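Local coordinates for unsaturated glucuronyl hydrolase (Streptococcus agalactiae, PDB 2ZZR), which hydrolyses unsaturated disaccharides of chondroitin, hyaluronan and heparin, releasing the 4,5-unsaturated uronic acid, at residues 39-53 / 59-73. Sequence-based numbering, arbitrary orientation.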
ATOM      1  N   LEU A  39      -5.213  17.039   9.213  1.00 22.04           N
ATOM      2  CA  LEU A  39      -4.025  16.519   9.892  1.00 22.40           C
ATOM      3  C   LEU A  39      -3.621  17.367  11.095  1.00 23.03           C
ATOM      4  O   LEU A  39      -3.259  16.829  12.140  1.00 23.17           O
ATOM      5  CB  LEU A  39      -2.838  16.367   8.929  1.00 22.42           C
ATOM      6  CG  LEU A  39      -2.898  15.238   7.887  1.00 22.16           C
ATOM      7  CD1 LEU A  39      -1.582  15.183   7.123  1.00 21.94           C
ATOM      8  CD2 LEU A  39      -3.193  13.877   8.529  1.00 21.66           C
ATOM      9  N   TYR A  40      -3.698  18.690  10.949  1.00 23.46           N
ATOM     10  CA  TYR A  40      -3.361  19.587  12.058  1.00 24.11           C
ATOM     11  C   TYR A  40      -4.321  19.441  13.237  1.00 24.34           C
ATOM     12  O   TYR A  40      -3.888  19.419  14.393  1.00 25.04           O
ATOM     13  CB  TYR A  40      -3.285  21.040  11.583  1.00 24.08           C
ATOM     14  CG  TYR A  40      -1.945  21.394  10.980  1.00 24.16           C
ATOM     15  CD1 TYR A  40      -1.783  21.471   9.598  1.00 24.54           C
ATOM     16  CD2 TYR A  40      -0.836  21.637  11.791  1.00 24.39           C
ATOM     17  CE1 TYR A  40      -0.553  21.794   9.037  1.00 24.89           C
ATOM     18  CE2 TYR A  40       0.398  21.960  11.239  1.00 25.27           C
ATOM     19  CZ  TYR A  40       0.531  22.034   9.859  1.00 24.45           C
ATOM     20  OH  TYR A  40       1.744  22.360   9.301  1.00 24.57           O
ATOM     21  N   ILE A  41      -5.609  19.322  12.926  1.00 24.57           N
ATOM     22  CA  ILE A  41      -6.658  19.032  13.912  1.00 24.83           C
ATOM     23  C   ILE A  41      -6.389  17.692  14.617  1.00 24.98           C
ATOM     24  O   ILE A  41      -6.566  17.574  15.832  1.00 25.12           O
ATOM     25  CB  ILE A  41      -8.063  19.065  13.249  1.00 24.77           C
ATOM     26  CG1 ILE A  41      -8.450  20.510  12.900  1.00 24.61           C
ATOM     27  CG2 ILE A  41      -9.135  18.419  14.142  1.00 25.02           C
ATOM     28  CD1 ILE A  41      -9.680  20.639  12.032  1.00 25.07           C
ATOM     29  N   ASN A  42      -5.930  16.699  13.857  1.00 24.86           N
ATOM     30  CA  ASN A  42      -5.632  15.378  14.420  1.00 25.02           C
ATOM     31  C   ASN A  42      -4.329  15.258  15.211  1.00 25.26           C
ATOM     32  O   ASN A  42      -4.236  14.422  16.105  1.00 25.32           O
ATOM     33  CB  ASN A  42      -5.727  14.291  13.342  1.00 24.78           C
ATOM     34  CG  ASN A  42      -7.161  14.012  12.927  1.00 24.24           C
ATOM     35  OD1 ASN A  42      -8.110  14.525  13.528  1.00 23.69           O
ATOM     36  ND2 ASN A  42      -7.329  13.182  11.901  1.00 23.98           N
ATOM     37  N   ILE A  43      -3.325  16.078  14.894  1.00 25.62           N
ATOM     38  CA  ILE A  43      -2.088  16.098  15.685  1.00 25.95           C
ATOM     39  C   ILE A  43      -2.414  16.398  17.159  1.00 26.18           C
ATOM     40  O   ILE A  43      -1.834  15.808  18.078  1.00 26.07           O
ATOM     41  CB  ILE A  43      -1.046  17.103  15.115  1.00 26.24           C
ATOM     42  CG1 ILE A  43      -0.449  16.560  13.811  1.00 26.34           C
ATOM     43  CG2 ILE A  43       0.080  17.380  16.128  1.00 26.54           C
ATOM     44  CD1 ILE A  43       0.527  17.508  13.121  1.00 26.10           C
ATOM     45  N   ASP A  44      -3.360  17.304  17.364  1.00 26.42           N
ATOM     46  CA  ASP A  44      -3.824  17.655  18.701  1.00 26.74           C
ATOM     47  C   ASP A  44      -4.691  16.551  19.325  1.00 26.67           C
ATOM     48  O   ASP A  44      -4.617  16.302  20.531  1.00 27.07           O
ATOM     49  CB  ASP A  44      -4.575  18.988  18.657  1.00 27.16           C
ATOM     50  CG  ASP A  44      -3.682  20.155  18.228  1.00 27.59           C
ATOM     51  OD1 ASP A  44      -2.489  20.193  18.599  1.00 27.68           O
ATOM     52  OD2 ASP A  44      -4.186  21.049  17.523  1.00 29.58           O
ATOM     53  N   TYR A  45      -5.496  15.893  18.491  1.00 26.25           N
ATOM     54  CA  TYR A  45      -6.348  14.778  18.910  1.00 25.59           C
ATOM     55  C   TYR A  45      -5.540  13.549  19.345  1.00 25.27           C
ATOM     56  O   TYR A  45      -5.814  12.961  20.398  1.00 25.35           O
ATOM     57  CB  TYR A  45      -7.333  14.422  17.788  1.00 25.60           C
ATOM     58  CG  TYR A  45      -8.312  13.304  18.107  1.00 25.49           C
ATOM     59  CD1 TYR A  45      -8.211  12.066  17.471  1.00 25.14           C
ATOM     60  CD2 TYR A  45      -9.343  13.485  19.029  1.00 26.15           C
ATOM     61  CE1 TYR A  45      -9.103  11.037  17.747  1.00 25.33           C
ATOM     62  CE2 TYR A  45     -10.249  12.454  19.314  1.00 25.80           C
ATOM     63  CZ  TYR A  45     -10.115  11.232  18.669  1.00 25.70           C
ATOM     64  OH  TYR A  45     -11.001  10.210  18.936  1.00 25.39           O
ATOM     65  N   PHE A  46      -4.541  13.173  18.548  1.00 24.36           N
ATOM     66  CA  PHE A  46      -3.731  11.990  18.844  1.00 23.73           C
ATOM     67  C   PHE A  46      -2.575  12.243  19.802  1.00 23.54           C
ATOM     68  O   PHE A  46      -2.162  11.335  20.519  1.00 23.43           O
ATOM     69  CB  PHE A  46      -3.225  11.321  17.550  1.00 23.24           C
ATOM     70  CG  PHE A  46      -4.330  10.830  16.658  1.00 22.72           C
ATOM     71  CD1 PHE A  46      -5.262   9.909  17.129  1.00 21.69           C
ATOM     72  CD2 PHE A  46      -4.448  11.291  15.350  1.00 21.64           C
ATOM     73  CE1 PHE A  46      -6.290   9.458  16.318  1.00 21.45           C
ATOM     74  CE2 PHE A  46      -5.481  10.844  14.529  1.00 21.70           C
ATOM     75  CZ  PHE A  46      -6.404   9.927  15.016  1.00 21.74           C
ATOM     76  N   GLY A  47      -2.060  13.471  19.820  1.00 23.37           N
ATOM     77  CA  GLY A  47      -0.859  13.781  20.594  1.00 23.36           C
ATOM     78  C   GLY A  47       0.327  12.948  20.139  1.00 23.67           C
ATOM     79  O   GLY A  47       0.665  12.930  18.950  1.00 23.38           O
ATOM     80  N   GLU A  48       0.949  12.248  21.082  1.00 23.53           N
ATOM     81  CA  GLU A  48       2.062  11.348  20.772  1.00 24.12           C
ATOM     82  C   GLU A  48       1.588   9.921  20.475  1.00 23.11           C
ATOM     83  O   GLU A  48       2.396   9.026  20.219  1.00 22.98           O
ATOM     84  CB  GLU A  48       3.120  11.377  21.883  1.00 24.21           C
ATOM     85  CG  GLU A  48       3.991  12.646  21.834  1.00 26.28           C
ATOM     86  CD  GLU A  48       5.178  12.630  22.786  1.00 26.58           C
ATOM     87  OE1 GLU A  48       5.741  11.548  23.060  1.00 30.54           O
ATOM     88  OE2 GLU A  48       5.566  13.723  23.254  1.00 30.91           O
ATOM     89  N   GLU A  49       0.273   9.723  20.499  1.00 22.45           N
ATOM     90  CA  GLU A  49      -0.307   8.417  20.208  1.00 22.08           C
ATOM     91  C   GLU A  49      -0.778   8.342  18.752  1.00 21.23           C
ATOM     92  O   GLU A  49      -0.405   9.194  17.941  1.00 20.89           O
ATOM     93  CB  GLU A  49      -1.409   8.080  21.214  1.00 22.36           C
ATOM     94  CG  GLU A  49      -0.850   7.823  22.612  1.00 25.00           C
ATOM     95  CD  GLU A  49      -1.829   7.130  23.536  1.00 28.88           C
ATOM     96  OE1 GLU A  49      -2.914   7.698  23.790  1.00 30.18           O
ATOM     97  OE2 GLU A  49      -1.502   6.017  24.019  1.00 31.00           O
ATOM     98  N   TYR A  50      -1.575   7.325  18.421  1.00 20.17           N
ATOM     99  CA  TYR A  50      -1.830   6.970  17.019  1.00 19.47           C
ATOM    100  C   TYR A  50      -3.301   6.703  16.728  1.00 18.94           C
ATOM    101  O   TYR A  50      -4.044   6.285  17.622  1.00 18.87           O
ATOM    102  CB  TYR A  50      -0.997   5.732  16.632  1.00 19.43           C
ATOM    103  CG  TYR A  50       0.488   5.930  16.789  1.00 19.71           C
ATOM    104  CD1 TYR A  50       1.104   5.777  18.035  1.00 19.22           C
ATOM    105  CD2 TYR A  50       1.285   6.286  15.697  1.00 18.93           C
ATOM    106  CE1 TYR A  50       2.468   5.978  18.192  1.00 19.89           C
ATOM    107  CE2 TYR A  50       2.657   6.482  15.845  1.00 18.81           C
ATOM    108  CZ  TYR A  50       3.237   6.329  17.096  1.00 19.48           C
ATOM    109  OH  TYR A  50       4.589   6.524  17.254  1.00 20.44           O
ATOM    110  N   PRO A  51      -3.733   6.939  15.473  1.00 18.34           N
ATOM    111  CA  PRO A  51      -5.073   6.521  15.080  1.00 18.11           C
ATOM    112  C   PRO A  51      -5.166   5.006  15.103  1.00 17.76           C
ATOM    113  O   PRO A  51      -4.165   4.323  14.854  1.00 17.61           O
ATOM    114  CB  PRO A  51      -5.199   7.018  13.633  1.00 17.93           C
ATOM    115  CG  PRO A  51      -3.801   7.226  13.161  1.00 18.33           C
ATOM    116  CD  PRO A  51      -3.010   7.605  14.372  1.00 18.60           C
ATOM    117  N   THR A  52      -6.354   4.494  15.417  1.00 17.36           N
ATOM    118  CA  THR A  52      -6.658   3.083  15.207  1.00 17.50           C
ATOM    119  C   THR A  52      -6.626   2.809  13.695  1.00 17.00           C
ATOM    120  O   THR A  52      -6.711   3.751  12.900  1.00 16.60           O
ATOM    121  CB  THR A  52      -8.049   2.708  15.774  1.00 17.19           C
ATOM    122  OG1 THR A  52      -9.025   3.673  15.350  1.00 18.54           O
ATOM    123  CG2 THR A  52      -8.002   2.659  17.294  1.00 18.13           C
ATOM    124  N   PRO A  53      -6.469   1.527  13.292  1.00 16.86           N
ATOM    125  CA  PRO A  53      -6.462   1.178  11.865  1.00 16.37           C
ATOM    126  C   PRO A  53      -7.589   1.830  11.069  1.00 16.42           C
ATOM    127  O   PRO A  53      -7.334   2.390   9.997  1.00 15.73           O
ATOM    128  CB  PRO A  53      -6.610  -0.350  11.885  1.00 16.30           C
ATOM    129  CG  PRO A  53      -5.897  -0.743  13.135  1.00 16.19           C
ATOM    130  CD  PRO A  53      -6.237   0.340  14.141  1.00 16.37           C
ATOM    131  N   ILE A  59     -14.927   8.537  13.046  1.00 21.53           N
ATOM    132  CA  ILE A  59     -14.000   9.097  14.024  1.00 21.33           C
ATOM    133  C   ILE A  59     -13.001   8.032  14.489  1.00 21.08           C
ATOM    134  O   ILE A  59     -13.395   6.983  15.016  1.00 21.07           O
ATOM    135  CB  ILE A  59     -14.757   9.703  15.256  1.00 21.49           C
ATOM    136  CG1 ILE A  59     -15.773  10.778  14.816  1.00 21.70           C
ATOM    137  CG2 ILE A  59     -13.775  10.211  16.312  1.00 21.15           C
ATOM    138  CD1 ILE A  59     -15.172  12.041  14.181  1.00 21.88           C
ATOM    139  N   TYR A  60     -11.711   8.298  14.286  1.00 20.49           N
ATOM    140  CA  TYR A  60     -10.660   7.418  14.792  1.00 20.11           C
ATOM    141  C   TYR A  60     -10.714   7.357  16.308  1.00 20.44           C
ATOM    142  O   TYR A  60     -11.063   8.338  16.960  1.00 20.29           O
ATOM    143  CB  TYR A  60      -9.274   7.929  14.408  1.00 19.89           C
ATOM    144  CG  TYR A  60      -8.861   7.682  12.978  1.00 19.04           C
ATOM    145  CD1 TYR A  60      -8.602   6.386  12.517  1.00 18.87           C
ATOM    146  CD2 TYR A  60      -8.695   8.748  12.091  1.00 19.29           C
ATOM    147  CE1 TYR A  60      -8.209   6.161  11.197  1.00 18.04           C
ATOM    148  CE2 TYR A  60      -8.304   8.531  10.771  1.00 18.39           C
ATOM    149  CZ  TYR A  60      -8.066   7.238  10.335  1.00 19.17           C
ATOM    150  OH  TYR A  60      -7.678   7.022   9.034  1.00 18.20           O
ATOM    151  N   LYS A  61     -10.374   6.196  16.856  1.00 20.66           N
ATOM    152  CA  LYS A  61     -10.003   6.101  18.256  1.00 21.13           C
ATOM    153  C   LYS A  61      -8.492   6.279  18.372  1.00 20.83           C
ATOM    154  O   LYS A  61      -7.777   6.307  17.361  1.00 20.69           O
ATOM    155  CB  LYS A  61     -10.480   4.776  18.867  1.00 21.02           C
ATOM    156  CG  LYS A  61     -11.981   4.753  19.133  1.00 21.88           C
ATOM    157  CD  LYS A  61     -12.488   3.373  19.533  1.00 22.29           C
ATOM    158  CE  LYS A  61     -14.003   3.363  19.535  1.00 24.99           C
ATOM    159  NZ  LYS A  61     -14.549   2.001  19.785  1.00 27.73           N
ATOM    160  N   VAL A  62      -8.014   6.415  19.604  1.00 20.64           N
ATOM    161  CA  VAL A  62      -6.603   6.662  19.878  1.00 20.38           C
ATOM    162  C   VAL A  62      -5.969   5.412  20.482  1.00 20.31           C
ATOM    163  O   VAL A  62      -6.555   4.787  21.377  1.00 20.44           O
ATOM    164  CB  VAL A  62      -6.423   7.867  20.837  1.00 20.42           C
ATOM    165  CG1 VAL A  62      -4.957   8.182  21.030  1.00 20.25           C
ATOM    166  CG2 VAL A  62      -7.164   9.091  20.306  1.00 20.42           C
ATOM    167  N   MET A  63      -4.782   5.052  19.993  1.00 19.73           N
ATOM    168  CA  MET A  63      -4.106   3.829  20.429  1.00 19.33           C
ATOM    169  C   MET A  63      -2.594   3.995  20.556  1.00 19.21           C
ATOM    170  O   MET A  63      -2.021   4.977  20.073  1.00 19.04           O
ATOM    171  CB  MET A  63      -4.430   2.680  19.467  1.00 19.20           C
ATOM    172  CG  MET A  63      -3.679   2.757  18.137  1.00 19.35           C
ATOM    173  SD  MET A  63      -3.738   1.191  17.240  1.00 18.98           S
ATOM    174  CE  MET A  63      -2.813   0.136  18.358  1.00 20.10           C
ATOM    175  N   ASP A  64      -1.946   3.018  21.186  1.00 19.04           N
ATOM    176  CA  ASP A  64      -0.497   3.029  21.319  1.00 19.05           C
ATOM    177  C   ASP A  64       0.180   2.449  20.070  1.00 18.42           C
ATOM    178  O   ASP A  64      -0.485   2.203  19.055  1.00 18.17           O
ATOM    179  CB  ASP A  64      -0.045   2.315  22.603  1.00 19.69           C
ATOM    180  CG  ASP A  64      -0.414   0.831  22.633  1.00 21.34           C
ATOM    181  OD1 ASP A  64      -0.939   0.291  21.634  1.00 21.97           O
ATOM    182  OD2 ASP A  64      -0.163   0.194  23.678  1.00 24.93           O
ATOM    183  N   ASN A  65       1.493   2.246  20.151  1.00 17.88           N
ATOM    184  CA  ASN A  65       2.283   1.800  19.006  1.00 17.33           C
ATOM    185  C   ASN A  65       2.445   0.279  18.960  1.00 17.17           C
ATOM    186  O   ASN A  65       3.547  -0.247  19.138  1.00 16.99           O
ATOM    187  CB  ASN A  65       3.651   2.502  18.986  1.00 17.25           C
ATOM    188  CG  ASN A  65       4.308   2.471  17.613  1.00 17.32           C
ATOM    189  OD1 ASN A  65       3.792   1.855  16.678  1.00 15.07           O
ATOM    190  ND2 ASN A  65       5.452   3.142  17.486  1.00 18.38           N
ATOM    191  N   THR A  66       1.341  -0.421  18.700  1.00 17.06           N
ATOM    192  CA  THR A  66       1.336  -1.887  18.742  1.00 17.24           C
ATOM    193  C   THR A  66       0.550  -2.537  17.597  1.00 17.12           C
ATOM    194  O   THR A  66       0.374  -3.754  17.582  1.00 17.59           O
ATOM    195  CB  THR A  66       0.762  -2.416  20.083  1.00 17.26           C
ATOM    196  OG1 THR A  66      -0.583  -1.958  20.232  1.00 18.19           O
ATOM    197  CG2 THR A  66       1.607  -1.949  21.275  1.00 18.18           C
ATOM    198  N   GLU A  67       0.081  -1.740  16.641  1.00 16.55           N
ATOM    199  CA  GLU A  67      -0.638  -2.286  15.483  1.00 16.04           C
ATOM    200  C   GLU A  67       0.264  -2.410  14.250  1.00 15.43           C
ATOM    201  O   GLU A  67       1.464  -2.163  14.334  1.00 15.37           O
ATOM    202  CB  GLU A  67      -1.890  -1.458  15.168  1.00 16.48           C
ATOM    203  CG  GLU A  67      -3.204  -2.057  15.711  1.00 17.71           C
ATOM    204  CD  GLU A  67      -3.663  -3.301  14.971  1.00 19.44           C
ATOM    205  OE1 GLU A  67      -2.903  -3.827  14.133  1.00 18.21           O
ATOM    206  OE2 GLU A  67      -4.797  -3.763  15.244  1.00 20.40           O
ATOM    207  N   TRP A  68      -0.313  -2.820  13.119  1.00 14.85           N
ATOM    208  CA  TRP A  68       0.433  -2.892  11.856  1.00 14.20           C
ATOM    209  C   TRP A  68       0.346  -1.578  11.079  1.00 14.43           C
ATOM    210  O   TRP A  68       0.996  -1.424  10.042  1.00 14.30           O
ATOM    211  CB  TRP A  68      -0.065  -4.056  10.974  1.00 14.21           C
ATOM    212  CG  TRP A  68      -1.447  -3.885  10.376  1.00 13.96           C
ATOM    213  CD1 TRP A  68      -2.641  -4.198  10.967  1.00 14.34           C
ATOM    214  CD2 TRP A  68      -1.769  -3.385   9.068  1.00 12.99           C
ATOM    215  NE1 TRP A  68      -3.681  -3.920  10.115  1.00 14.57           N
ATOM    216  CE2 TRP A  68      -3.177  -3.419   8.942  1.00 14.10           C
ATOM    217  CE3 TRP A  68      -1.002  -2.907   7.992  1.00 13.86           C
ATOM    218  CZ2 TRP A  68      -3.843  -2.984   7.785  1.00 14.35           C
ATOM    219  CZ3 TRP A  68      -1.663  -2.478   6.835  1.00 14.16           C
ATOM    220  CH2 TRP A  68      -3.072  -2.523   6.742  1.00 14.50           C
ATOM    221  N   THR A  69      -0.436  -0.643  11.613  1.00 13.99           N
ATOM    222  CA  THR A  69      -0.890   0.543  10.882  1.00 14.29           C
ATOM    223  C   THR A  69      -0.281   1.864  11.369  1.00 14.16           C
ATOM    224  O   THR A  69      -0.525   2.914  10.766  1.00 14.28           O
ATOM    225  CB  THR A  69      -2.413   0.689  10.997  1.00 14.39           C
ATOM    226  OG1 THR A  69      -2.807   0.544  12.371  1.00 14.14           O
ATOM    227  CG2 THR A  69      -3.128  -0.358  10.157  1.00 15.40           C
ATOM    228  N   ASN A  70       0.485   1.818  12.457  1.00 14.26           N
ATOM    229  CA  ASN A  70       0.979   3.057  13.090  1.00 14.32           C
ATOM    230  C   ASN A  70       1.836   3.936  12.178  1.00 14.71           C
ATOM    231  O   ASN A  70       1.767   5.165  12.262  1.00 15.45           O
ATOM    232  CB  ASN A  70       1.751   2.754  14.366  1.00 14.31           C
ATOM    233  CG  ASN A  70       0.900   2.053  15.393  1.00 14.06           C
ATOM    234  OD1 ASN A  70       0.316   2.690  16.279  1.00 17.17           O
ATOM    235  ND2 ASN A  70       0.804   0.741  15.271  1.00 13.84           N
ATOM    236  N   GLY A  71       2.621   3.297  11.318  1.00 14.48           N
ATOM    237  CA  GLY A  71       3.515   3.994  10.381  1.00 14.28           C
ATOM    238  C   GLY A  71       2.806   4.880   9.373  1.00 14.46           C
ATOM    239  O   GLY A  71       3.390   5.861   8.900  1.00 14.56           O
ATOM    240  N   PHE A  72       1.557   4.542   9.041  1.00 14.61           N
ATOM    241  CA  PHE A  72       0.764   5.323   8.088  1.00 14.64           C
ATOM    242  C   PHE A  72       0.423   6.708   8.629  1.00 14.88           C
ATOM    243  O   PHE A  72       0.368   7.674   7.869  1.00 14.87           O
ATOM    244  CB  PHE A  72      -0.512   4.582   7.668  1.00 15.00           C
ATOM    245  CG  PHE A  72      -0.251   3.321   6.894  1.00 14.69           C
ATOM    246  CD1 PHE A  72       0.388   3.366   5.651  1.00 14.50           C
ATOM    247  CD2 PHE A  72      -0.644   2.084   7.404  1.00 14.25           C
ATOM    248  CE1 PHE A  72       0.632   2.198   4.927  1.00 15.34           C
ATOM    249  CE2 PHE A  72      -0.399   0.909   6.688  1.00 15.25           C
ATOM    250  CZ  PHE A  72       0.238   0.967   5.450  1.00 14.97           C
ATOM    251  N   TRP A  73       0.211   6.801   9.941  1.00 14.94           N
ATOM    252  CA  TRP A  73       0.008   8.097  10.595  1.00 15.22           C
ATOM    253  C   TRP A  73       1.248   8.986  10.423  1.00 15.27           C
ATOM    254  O   TRP A  73       1.149  10.107   9.913  1.00 15.38           O
ATOM    255  CB  TRP A  73      -0.339   7.908  12.081  1.00 15.59           C
ATOM    256  CG  TRP A  73      -0.235   9.174  12.903  1.00 15.56           C
ATOM    257  CD1 TRP A  73       0.636   9.414  13.928  1.00 16.66           C
ATOM    258  CD2 TRP A  73      -1.020  10.370  12.754  1.00 16.12           C
ATOM    259  NE1 TRP A  73       0.438  10.680  14.434  1.00 15.65           N
ATOM    260  CE2 TRP A  73      -0.568  11.289  13.732  1.00 16.25           C
ATOM    261  CE3 TRP A  73      -2.064  10.750  11.896  1.00 16.01           C
ATOM    262  CZ2 TRP A  73      -1.123  12.570  13.874  1.00 16.40           C
ATOM    263  CZ3 TRP A  73      -2.618  12.031  12.034  1.00 16.67           C
ATOM    264  CH2 TRP A  73      -2.143  12.921  13.021  1.00 16.57           C
TER
HETATM  265  O   HOH W   1       1.456  11.014  17.116  1.00 19.38           O
HETATM  266  O   HOH W   2      -2.219   2.546  14.092  1.00 19.83           O
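One face of the Trp73 indole takes the edge of the Phe46 ring in a T-shaped pair, the centroids of Phe46 and the six-membered ring of Trp73 5.0 Å apart and the planes at 71°. Pro51 CD packs against the indole as well, 3.5 Å from Trp73 CG. With chi1 at 166°, CG opposite the backbone N, the Trp73 side chain reaches as a knob among Leu39, Asn42, Ile43 and Phe46 of helix 25-46; the backbone N of Ile43 lies at its edge. Pro51 also serves Tyr60: its CB sits over one face of that ring, a CH-pi contact 3.8 Å from the centroid. Tyr60 CB in turn meets the edge of Phe46, 3.5 Å from Phe46 CZ; Phe46, Tyr50, Tyr60 and Trp73 form an aromatic cluster. The Tyr50 ring has Asn70 CB over one face and Met63 O at its edge. Strands 50-56 and 59-63 form a two-stranded antiparallel hairpin between helices 25-46 and 70-84 of this alpha-barrel glycoside hydrolase of family 88. Tyr50 and Met63 are its hydrogen-bonded pair (Tyr50 N to Met63 O 2.9 Å). Thr52 N donates to Lys61 O, and Lys61 N returns a bond to Thr52 OG1 (3.2 Å), a hydroxyl also bonded to Ala54 O. From the helix, Tyr45 OH donates to Tyr60 O at 2.7 Å. Trp73 NE1 donates to a water, 2.9 Å from it, that lies within reach of Gly47 O and Glu49 O; a second water links Pro51 O to Thr69 OG1.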